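Long-range contacts in putative P4-specific DNA primase (Enterobacteria phage P4, PDB 1KA8), which makes short RNA primers as a phage DNA primase, also acts as a helicase, and binds the P4 origin of replication through the domain described here: residues Y11-Y22 against Q81-E92; K35-A43 against V53-L63. All coordinates share one frame; numbering follows the deposited sequence.

Contact 1: Y11-Y22 against Q81-E92; sequences YLETLPQTSGMY and QGIQTNLTLKEE
The ring of Y22 lies across the aliphatic part of Q84, whose CB sits over one ring face, 4.0 Å from the centroid and 16° off its normal. CB alone covers that face: with CG anti to the backbone N (chi1 -173°), the rest of the chain is carried on past the ring toward the 19-21 backbone, where CG comes near M21 O. A long side chain suits this place because its first methylene can cover an aromatic face while the next reaches the neighbouring backbone. The far end of the same ring meets Q81, with CB 3.6 Å from Y22 OH, and K35 makes a cation-pi contact with it. Just before Y22, the carbonyl M21 O takes two donors from T85: the backbone N at 2.7 Å and OG1 at 3.0 Å, the hydroxyl standing above the carbonyl plane. T85 OG1 in turn accepts from L87 N in an ST turn, and M21 N bonds to L87 O at 2.8 Å.

This is the winged-helix sheet: strand 82-89, which with 76-79 makes the hairpin that corresponds to the wing of the fold, also pairs antiparallel with the short strand 12-14. E13 and T88 are the hydrogen-bonded pair, E13 N to T88 O and T88 N to E13 O both at 2.8 Å. The E13 side chain shares a face with T88, and its carboxylate OE2 is 5.7 Å from K90 NZ, not in contact. K90 NZ bonds to G10 O; its approach to L12 O is doubtfully short. On the other face, L12 and L89 lie side by side, their CD2 methyls 3.6 Å apart, and M21 crosses L89 at about a right angle.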
# COMPACT_ATOMS: atom_id res chain seq x y z
N TYR A 11 -13.08 -1.55 -5.14
CA TYR A 11 -14.43 -1.04 -5.34
C TYR A 11 -14.38 0.41 -5.76
O TYR A 11 -15.38 1.12 -5.65
CB TYR A 11 -15.22 -1.13 -4.04
CG TYR A 11 -15.69 -2.50 -3.67
CD1 TYR A 11 -16.79 -3.08 -4.30
CD2 TYR A 11 -15.07 -3.21 -2.65
CE1 TYR A 11 -17.26 -4.32 -3.92
CE2 TYR A 11 -15.54 -4.45 -2.27
CZ TYR A 11 -16.63 -5.00 -2.90
OH TYR A 11 -17.10 -6.21 -2.48
N LEU A 12 -13.24 0.88 -6.25
CA LEU A 12 -13.15 2.28 -6.64
C LEU A 12 -12.94 2.51 -8.13
O LEU A 12 -12.26 1.73 -8.79
CB LEU A 12 -12.03 2.96 -5.87
CG LEU A 12 -12.11 2.91 -4.35
CD1 LEU A 12 -10.92 3.64 -3.80
CD2 LEU A 12 -13.39 3.56 -3.84
N GLU A 13 -13.54 3.59 -8.64
CA GLU A 13 -13.43 4.00 -10.05
C GLU A 13 -12.99 5.44 -10.11
O GLU A 13 -13.29 6.24 -9.23
CB GLU A 13 -14.76 3.93 -10.76
CG GLU A 13 -15.51 2.63 -10.67
CD GLU A 13 -16.97 2.79 -11.09
OE1 GLU A 13 -17.53 3.89 -10.84
OE2 GLU A 13 -17.57 1.83 -11.65
N THR A 14 -12.28 5.77 -11.19
CA THR A 14 -11.81 7.14 -11.41
C THR A 14 -12.77 7.96 -12.26
O THR A 14 -13.48 7.43 -13.12
CB THR A 14 -10.49 7.16 -12.16
OG1 THR A 14 -10.41 6.01 -13.00
CG2 THR A 14 -9.33 7.21 -11.19
N LEU A 15 -12.78 9.28 -12.02
CA LEU A 15 -13.63 10.23 -12.75
C LEU A 15 -12.77 11.08 -13.70
O LEU A 15 -11.60 11.36 -13.44
CB LEU A 15 -14.34 11.17 -11.77
CG LEU A 15 -15.51 10.69 -10.91
CD1 LEU A 15 -15.90 11.78 -9.92
CD2 LEU A 15 -16.68 10.33 -11.79
N PRO A 16 -13.37 11.53 -14.81
CA PRO A 16 -12.69 12.36 -15.82
C PRO A 16 -12.03 13.58 -15.21
O PRO A 16 -11.10 14.16 -15.78
CB PRO A 16 -13.82 12.74 -16.76
CG PRO A 16 -14.80 11.61 -16.61
CD PRO A 16 -14.80 11.39 -15.14
N GLN A 17 -12.51 13.97 -14.03
CA GLN A 17 -11.98 15.13 -13.34
C GLN A 17 -12.11 15.03 -11.82
O GLN A 17 -12.96 14.30 -11.26
CB GLN A 17 -12.65 16.43 -13.84
CG GLN A 17 -14.15 16.55 -13.57
CD GLN A 17 -14.96 15.57 -14.40
OE1 GLN A 17 -16.16 15.38 -14.18
NE2 GLN A 17 -14.31 14.95 -15.37
N THR A 18 -11.24 15.78 -11.15
CA THR A 18 -11.20 15.79 -9.72
C THR A 18 -12.49 16.35 -9.11
O THR A 18 -12.53 17.48 -8.59
CB THR A 18 -9.92 16.55 -9.28
OG1 THR A 18 -9.97 16.83 -7.89
CG2 THR A 18 -9.74 17.82 -10.08
N SER A 19 -13.56 15.56 -9.17
CA SER A 19 -14.84 15.98 -8.61
C SER A 19 -15.58 14.84 -7.91
O SER A 19 -16.78 14.93 -7.67
CB SER A 19 -15.74 16.58 -9.70
OG SER A 19 -16.29 15.57 -10.53
N GLY A 20 -14.87 13.77 -7.57
CA GLY A 20 -15.53 12.67 -6.89
C GLY A 20 -15.58 12.82 -5.37
O GLY A 20 -15.78 13.93 -4.86
N MET A 21 -15.39 11.71 -4.67
CA MET A 21 -15.41 11.68 -3.21
C MET A 21 -14.39 12.59 -2.53
O MET A 21 -13.38 12.97 -3.12
CB MET A 21 -15.17 10.25 -2.71
CG MET A 21 -16.35 9.36 -2.90
SD MET A 21 -15.94 7.65 -2.74
CE MET A 21 -16.66 7.40 -1.12
N TYR A 22 -14.68 12.92 -1.29
CA TYR A 22 -13.78 13.73 -0.49
C TYR A 22 -12.98 12.80 0.46
O TYR A 22 -13.50 11.80 0.99
CB TYR A 22 -14.59 14.75 0.33
CG TYR A 22 -14.89 16.07 -0.36
CD1 TYR A 22 -16.06 16.26 -1.10
CD2 TYR A 22 -14.04 17.17 -0.20
CE1 TYR A 22 -16.38 17.51 -1.65
CE2 TYR A 22 -14.34 18.43 -0.74
CZ TYR A 22 -15.52 18.60 -1.47
OH TYR A 22 -15.81 19.86 -1.97
N GLN A 81 -14.20 22.76 0.99
CA GLN A 81 -14.62 21.72 1.92
C GLN A 81 -13.57 20.65 2.22
O GLN A 81 -13.87 19.67 2.91
CB GLN A 81 -15.94 21.07 1.47
CG GLN A 81 -17.18 22.02 1.46
CD GLN A 81 -17.32 23.00 2.68
OE1 GLN A 81 -18.34 23.70 2.82
NE2 GLN A 81 -16.30 23.05 3.55
N GLY A 82 -12.34 20.83 1.73
CA GLY A 82 -11.27 19.87 1.99
C GLY A 82 -10.65 19.30 0.74
O GLY A 82 -10.73 19.92 -0.32
N ILE A 83 -10.01 18.14 0.83
CA ILE A 83 -9.39 17.55 -0.35
C ILE A 83 -10.40 16.67 -1.05
O ILE A 83 -11.01 15.79 -0.44
CB ILE A 83 -8.14 16.71 -0.01
CG1 ILE A 83 -7.00 17.64 0.42
CG2 ILE A 83 -7.69 15.92 -1.23
CD1 ILE A 83 -7.28 18.48 1.66
N GLN A 84 -10.59 16.93 -2.34
CA GLN A 84 -11.54 16.16 -3.13
C GLN A 84 -10.78 15.33 -4.15
O GLN A 84 -9.83 15.80 -4.77
CB GLN A 84 -12.54 17.06 -3.84
CG GLN A 84 -13.61 16.25 -4.51
CD GLN A 84 -14.66 17.09 -5.16
OE1 GLN A 84 -15.65 16.57 -5.67
NE2 GLN A 84 -14.45 18.41 -5.16
N THR A 85 -11.23 14.09 -4.32
CA THR A 85 -10.57 13.18 -5.25
C THR A 85 -11.36 13.04 -6.55
O THR A 85 -12.36 13.70 -6.75
CB THR A 85 -10.40 11.78 -4.61
OG1 THR A 85 -11.64 11.06 -4.66
CG2 THR A 85 -9.95 11.91 -3.17
N ASN A 86 -10.88 12.17 -7.42
CA ASN A 86 -11.55 11.93 -8.68
C ASN A 86 -12.02 10.49 -8.60
O ASN A 86 -11.96 9.76 -9.60
CB ASN A 86 -10.57 12.06 -9.83
CG ASN A 86 -9.52 10.98 -9.82
OD1 ASN A 86 -8.80 10.83 -8.84
ND2 ASN A 86 -9.43 10.21 -10.89
N LEU A 87 -12.50 10.08 -7.44
CA LEU A 87 -12.92 8.69 -7.29
C LEU A 87 -14.36 8.51 -6.83
O LEU A 87 -14.91 9.36 -6.12
CB LEU A 87 -11.99 7.97 -6.31
CG LEU A 87 -10.49 8.21 -6.47
CD1 LEU A 87 -9.78 7.93 -5.15
CD2 LEU A 87 -9.95 7.36 -7.62
N THR A 88 -14.96 7.40 -7.24
CA THR A 88 -16.32 7.07 -6.83
C THR A 88 -16.44 5.57 -6.62
O THR A 88 -15.62 4.80 -7.15
CB THR A 88 -17.39 7.47 -7.88
OG1 THR A 88 -17.43 6.49 -8.93
CG2 THR A 88 -17.05 8.81 -8.48
N LEU A 89 -17.45 5.16 -5.88
CA LEU A 89 -17.64 3.74 -5.62
C LEU A 89 -18.30 3.03 -6.78
O LEU A 89 -19.28 3.52 -7.33
CB LEU A 89 -18.50 3.49 -4.36
CG LEU A 89 -18.23 4.24 -3.06
CD1 LEU A 89 -18.81 3.43 -1.93
CD2 LEU A 89 -16.75 4.49 -2.86
N LYS A 90 -17.76 1.88 -7.16
CA LYS A 90 -18.33 1.07 -8.22
C LYS A 90 -19.70 0.65 -7.70
O LYS A 90 -19.96 0.74 -6.51
CB LYS A 90 -17.50 -0.19 -8.48
CG LYS A 90 -16.10 0.05 -9.02
CD LYS A 90 -15.47 -1.29 -9.40
CE LYS A 90 -14.11 -1.12 -10.09
NZ LYS A 90 -13.02 -0.60 -9.19
N GLU A 91 -20.58 0.20 -8.58
CA GLU A 91 -21.94 -0.22 -8.19
C GLU A 91 -21.98 -1.43 -7.24
O GLU A 91 -22.82 -1.46 -6.35
CB GLU A 91 -22.78 -0.53 -9.45
CG GLU A 91 -22.53 -1.95 -10.00
CD GLU A 91 -23.23 -2.26 -11.32
OE1 GLU A 91 -24.46 -2.03 -11.43
OE2 GLU A 91 -22.53 -2.75 -12.25
N GLU A 92 -21.09 -2.41 -7.43
CA GLU A 92 -21.10 -3.59 -6.57
C GLU A 92 -20.93 -3.21 -5.10
O GLU A 92 -21.36 -3.95 -4.19
CB GLU A 92 -20.03 -4.59 -7.00
CG GLU A 92 -18.86 -3.99 -7.75
CD GLU A 92 -19.13 -3.84 -9.25
OE1 GLU A 92 -19.82 -2.88 -9.64
OE2 GLU A 92 -18.64 -4.68 -10.03

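Contact 2: K35-A43 against V53-L63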
# COMPACT_ATOMS: atom_id res chain seq x y z
N LYS A 35 -20.01 10.21 0.74
CA LYS A 35 -19.27 11.44 0.49
C LYS A 35 -17.78 11.38 0.84
O LYS A 35 -16.94 11.91 0.10
CB LYS A 35 -19.97 12.58 1.23
CG LYS A 35 -19.37 13.98 1.11
CD LYS A 35 -20.36 14.94 1.72
CE LYS A 35 -19.74 16.19 2.31
NZ LYS A 35 -19.02 17.06 1.34
N TYR A 36 -17.44 10.74 1.96
CA TYR A 36 -16.03 10.68 2.34
C TYR A 36 -15.38 9.33 2.12
O TYR A 36 -15.85 8.30 2.61
CB TYR A 36 -15.87 11.13 3.77
CG TYR A 36 -16.49 12.48 3.97
CD1 TYR A 36 -17.78 12.59 4.51
CD2 TYR A 36 -15.78 13.65 3.66
CE1 TYR A 36 -18.35 13.84 4.75
CE2 TYR A 36 -16.34 14.90 3.90
CZ TYR A 36 -17.62 14.98 4.45
OH TYR A 36 -18.17 16.20 4.74
N LEU A 37 -14.30 9.36 1.35
CA LEU A 37 -13.57 8.16 0.99
C LEU A 37 -13.12 7.41 2.24
O LEU A 37 -13.30 6.20 2.36
CB LEU A 37 -12.38 8.56 0.13
CG LEU A 37 -11.66 7.43 -0.58
CD1 LEU A 37 -12.64 6.37 -1.02
CD2 LEU A 37 -10.88 8.02 -1.75
N TYR A 38 -12.55 8.14 3.19
CA TYR A 38 -12.09 7.51 4.41
C TYR A 38 -13.25 6.84 5.15
O TYR A 38 -13.06 5.74 5.71
CB TYR A 38 -11.38 8.53 5.32
CG TYR A 38 -10.62 7.87 6.45
CD1 TYR A 38 -9.57 6.99 6.16
CD2 TYR A 38 -11.00 8.04 7.78
CE1 TYR A 38 -8.93 6.29 7.17
CE2 TYR A 38 -10.36 7.34 8.80
CZ TYR A 38 -9.33 6.46 8.49
OH TYR A 38 -8.69 5.73 9.49
N HIS A 39 -14.43 7.48 5.16
CA HIS A 39 -15.58 6.90 5.86
C HIS A 39 -16.01 5.65 5.13
O HIS A 39 -16.39 4.66 5.75
CB HIS A 39 -16.75 7.86 5.93
CG HIS A 39 -16.53 9.02 6.83
ND1 HIS A 39 -15.27 9.43 7.23
CD2 HIS A 39 -17.39 9.92 7.34
CE1 HIS A 39 -15.37 10.52 7.96
NE2 HIS A 39 -16.65 10.85 8.04
N ALA A 40 -15.96 5.70 3.81
CA ALA A 40 -16.33 4.55 3.00
C ALA A 40 -15.39 3.42 3.42
O ALA A 40 -15.82 2.28 3.63
CB ALA A 40 -16.16 4.86 1.52
N TYR A 41 -14.12 3.77 3.55
CA TYR A 41 -13.11 2.79 3.96
C TYR A 41 -13.45 2.10 5.29
O TYR A 41 -13.43 0.87 5.38
CB TYR A 41 -11.76 3.46 4.07
CG TYR A 41 -10.73 2.54 4.64
CD1 TYR A 41 -10.55 1.29 4.09
CD2 TYR A 41 -9.95 2.93 5.72
CE1 TYR A 41 -9.61 0.43 4.61
CE2 TYR A 41 -9.01 2.07 6.25
CZ TYR A 41 -8.83 0.82 5.69
OH TYR A 41 -7.87 -0.04 6.20
N LEU A 42 -13.74 2.89 6.31
CA LEU A 42 -14.09 2.33 7.61
C LEU A 42 -15.28 1.39 7.44
O LEU A 42 -15.29 0.28 7.98
CB LEU A 42 -14.48 3.43 8.59
CG LEU A 42 -13.46 4.54 8.86
CD1 LEU A 42 -14.08 5.56 9.80
CD2 LEU A 42 -12.17 3.98 9.45
N ALA A 43 -16.28 1.83 6.69
CA ALA A 43 -17.48 1.01 6.48
C ALA A 43 -17.12 -0.37 5.93
O ALA A 43 -17.65 -1.39 6.38
CB ALA A 43 -18.45 1.74 5.51
N VAL A 53 -7.88 -0.61 11.54
CA VAL A 53 -7.90 0.08 10.25
C VAL A 53 -6.76 1.08 10.08
O VAL A 53 -6.30 1.67 11.05
CB VAL A 53 -9.23 0.83 10.06
CG1 VAL A 53 -10.40 -0.13 10.20
CG2 VAL A 53 -9.35 1.95 11.05
N LEU A 54 -6.29 1.26 8.85
CA LEU A 54 -5.23 2.22 8.61
C LEU A 54 -5.70 3.63 9.01
O LEU A 54 -6.87 3.99 8.88
CB LEU A 54 -4.82 2.23 7.15
CG LEU A 54 -4.11 1.00 6.59
CD1 LEU A 54 -3.68 1.26 5.14
CD2 LEU A 54 -2.90 0.71 7.43
N SER A 55 -4.77 4.42 9.51
CA SER A 55 -5.08 5.78 9.91
C SER A 55 -5.34 6.58 8.64
O SER A 55 -5.03 6.12 7.54
CB SER A 55 -3.87 6.39 10.60
OG SER A 55 -2.78 6.43 9.70
N LEU A 56 -5.88 7.78 8.80
CA LEU A 56 -6.12 8.63 7.65
C LEU A 56 -4.77 8.84 6.98
O LEU A 56 -4.63 8.65 5.78
CB LEU A 56 -6.73 9.97 8.12
CG LEU A 56 -7.11 11.18 7.24
CD1 LEU A 56 -5.87 11.94 6.85
CD2 LEU A 56 -7.89 10.73 6.01
N LYS A 57 -3.77 9.18 7.77
CA LYS A 57 -2.44 9.43 7.24
C LYS A 57 -1.89 8.25 6.45
O LYS A 57 -1.38 8.41 5.34
CB LYS A 57 -1.48 9.77 8.37
CG LYS A 57 -0.18 10.39 7.92
CD LYS A 57 0.70 10.72 9.15
CE LYS A 57 1.83 11.68 8.80
NZ LYS A 57 1.31 12.97 8.23
N MET A 58 -1.99 7.06 7.04
CA MET A 58 -1.48 5.86 6.40
C MET A 58 -2.30 5.54 5.17
O MET A 58 -1.75 5.24 4.11
CB MET A 58 -1.47 4.67 7.39
CG MET A 58 -0.33 4.75 8.44
SD MET A 58 1.33 5.00 7.67
CE MET A 58 1.87 3.26 7.53
N PHE A 59 -3.61 5.61 5.33
CA PHE A 59 -4.52 5.35 4.23
C PHE A 59 -4.15 6.28 3.07
O PHE A 59 -3.98 5.87 1.92
CB PHE A 59 -5.95 5.65 4.67
CG PHE A 59 -6.97 5.35 3.62
CD1 PHE A 59 -7.59 4.10 3.58
CD2 PHE A 59 -7.30 6.31 2.67
CE1 PHE A 59 -8.53 3.80 2.60
CE2 PHE A 59 -8.24 6.03 1.68
CZ PHE A 59 -8.86 4.77 1.64
N GLY A 60 -4.00 7.55 3.41
CA GLY A 60 -3.66 8.53 2.40
C GLY A 60 -2.47 8.11 1.57
O GLY A 60 -2.53 8.11 0.34
N LEU A 61 -1.38 7.77 2.23
CA LEU A 61 -0.14 7.33 1.57
C LEU A 61 -0.33 6.15 0.64
O LEU A 61 0.18 6.13 -0.49
CB LEU A 61 0.88 6.87 2.61
CG LEU A 61 1.64 7.84 3.50
CD1 LEU A 61 2.66 7.03 4.33
CD2 LEU A 61 2.36 8.88 2.64
N GLY A 62 -1.03 5.15 1.14
CA GLY A 62 -1.25 3.95 0.36
C GLY A 62 -2.11 4.14 -0.86
O GLY A 62 -1.80 3.60 -1.92
N LEU A 63 -3.18 4.92 -0.70
CA LEU A 63 -4.14 5.21 -1.78
C LEU A 63 -3.50 5.28 -3.17
O LEU A 63 -3.74 4.41 -4.01
CB LEU A 63 -4.88 6.51 -1.49
CG LEU A 63 -6.35 6.67 -1.90
CD1 LEU A 63 -6.68 8.14 -1.85
CD2 LEU A 63 -6.59 6.11 -3.30
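Three aromatic residues, Y38, Y41 and F59, all place CG anti to the backbone N (chi1 -167° for Y38), which sends each ring outward from its own helix toward the facing helix. F59, reaching over from the other helix, slides past both tyrosines in the opposite direction, and both rings lie on the same side of its plane. Y38 presents its edge to the F59 face, CD1 being 4.0 Å from F59 CG and the ring planes 80° apart. Y41 meets F59 obliquely instead, the two centroids 4.6 Å apart. The Y38 ring also has a face contact, with L56 CA over it 4.1 Å from the centroid.

Tyrosine suits these positions because its ring fills the buried interface while its hydroxyl reaches the backbone that leads into helix 56-63. Y38 OH donates to L54 O at 2.6 Å, in the carbonyl plane. The bond from L54 N to Y41 OH is weak and uncertain, and T5 OG1 is a second weak partner of that hydroxyl. The next residue, S55, is the N-cap: its OG accepts from M58 N at 2.8 Å, holding the first turn. Aliphatic branches close the ends of the contact. L42 CD2 touches V53 CG2 at 3.8 Å, and L37 CD2 meets L63 CD1 at 4.2 Å, while F8 of helix 4-8 packs on L37, Y41 and F59.

Helix 56-69 and the residues leading into it face both the core and the second subunit, where L61 on the helix and L54 just ahead of it pack on V65. The helical segments cross at 101°, nearly perpendicular, as the two helices of a helix-turn-helix do, and this pair with F8's helix forms the helical part of the winged-helix fold.

How the contacts relate
Both contacts belong to one winged-helix domain, and contact 2 is nested in the chain loop that contact 1 closes. Contact 1 joins strands and a returning loop largely through backbone hydrogen bonds, and is only partly buried, with polar side chains on one face. Contact 2 is buried and held mainly by aromatic and aliphatic side chains, with tyrosine hydroxyls reaching backbone atoms. The two meet directly: Y22 N and O probably bond to K35 O and L37 N, L87 packs on L37, and M21 CE lies 3.7 Å from A40 CB. The apolar face of the sheet thus covers the helix pair. Contact 2 alone touches the second subunit.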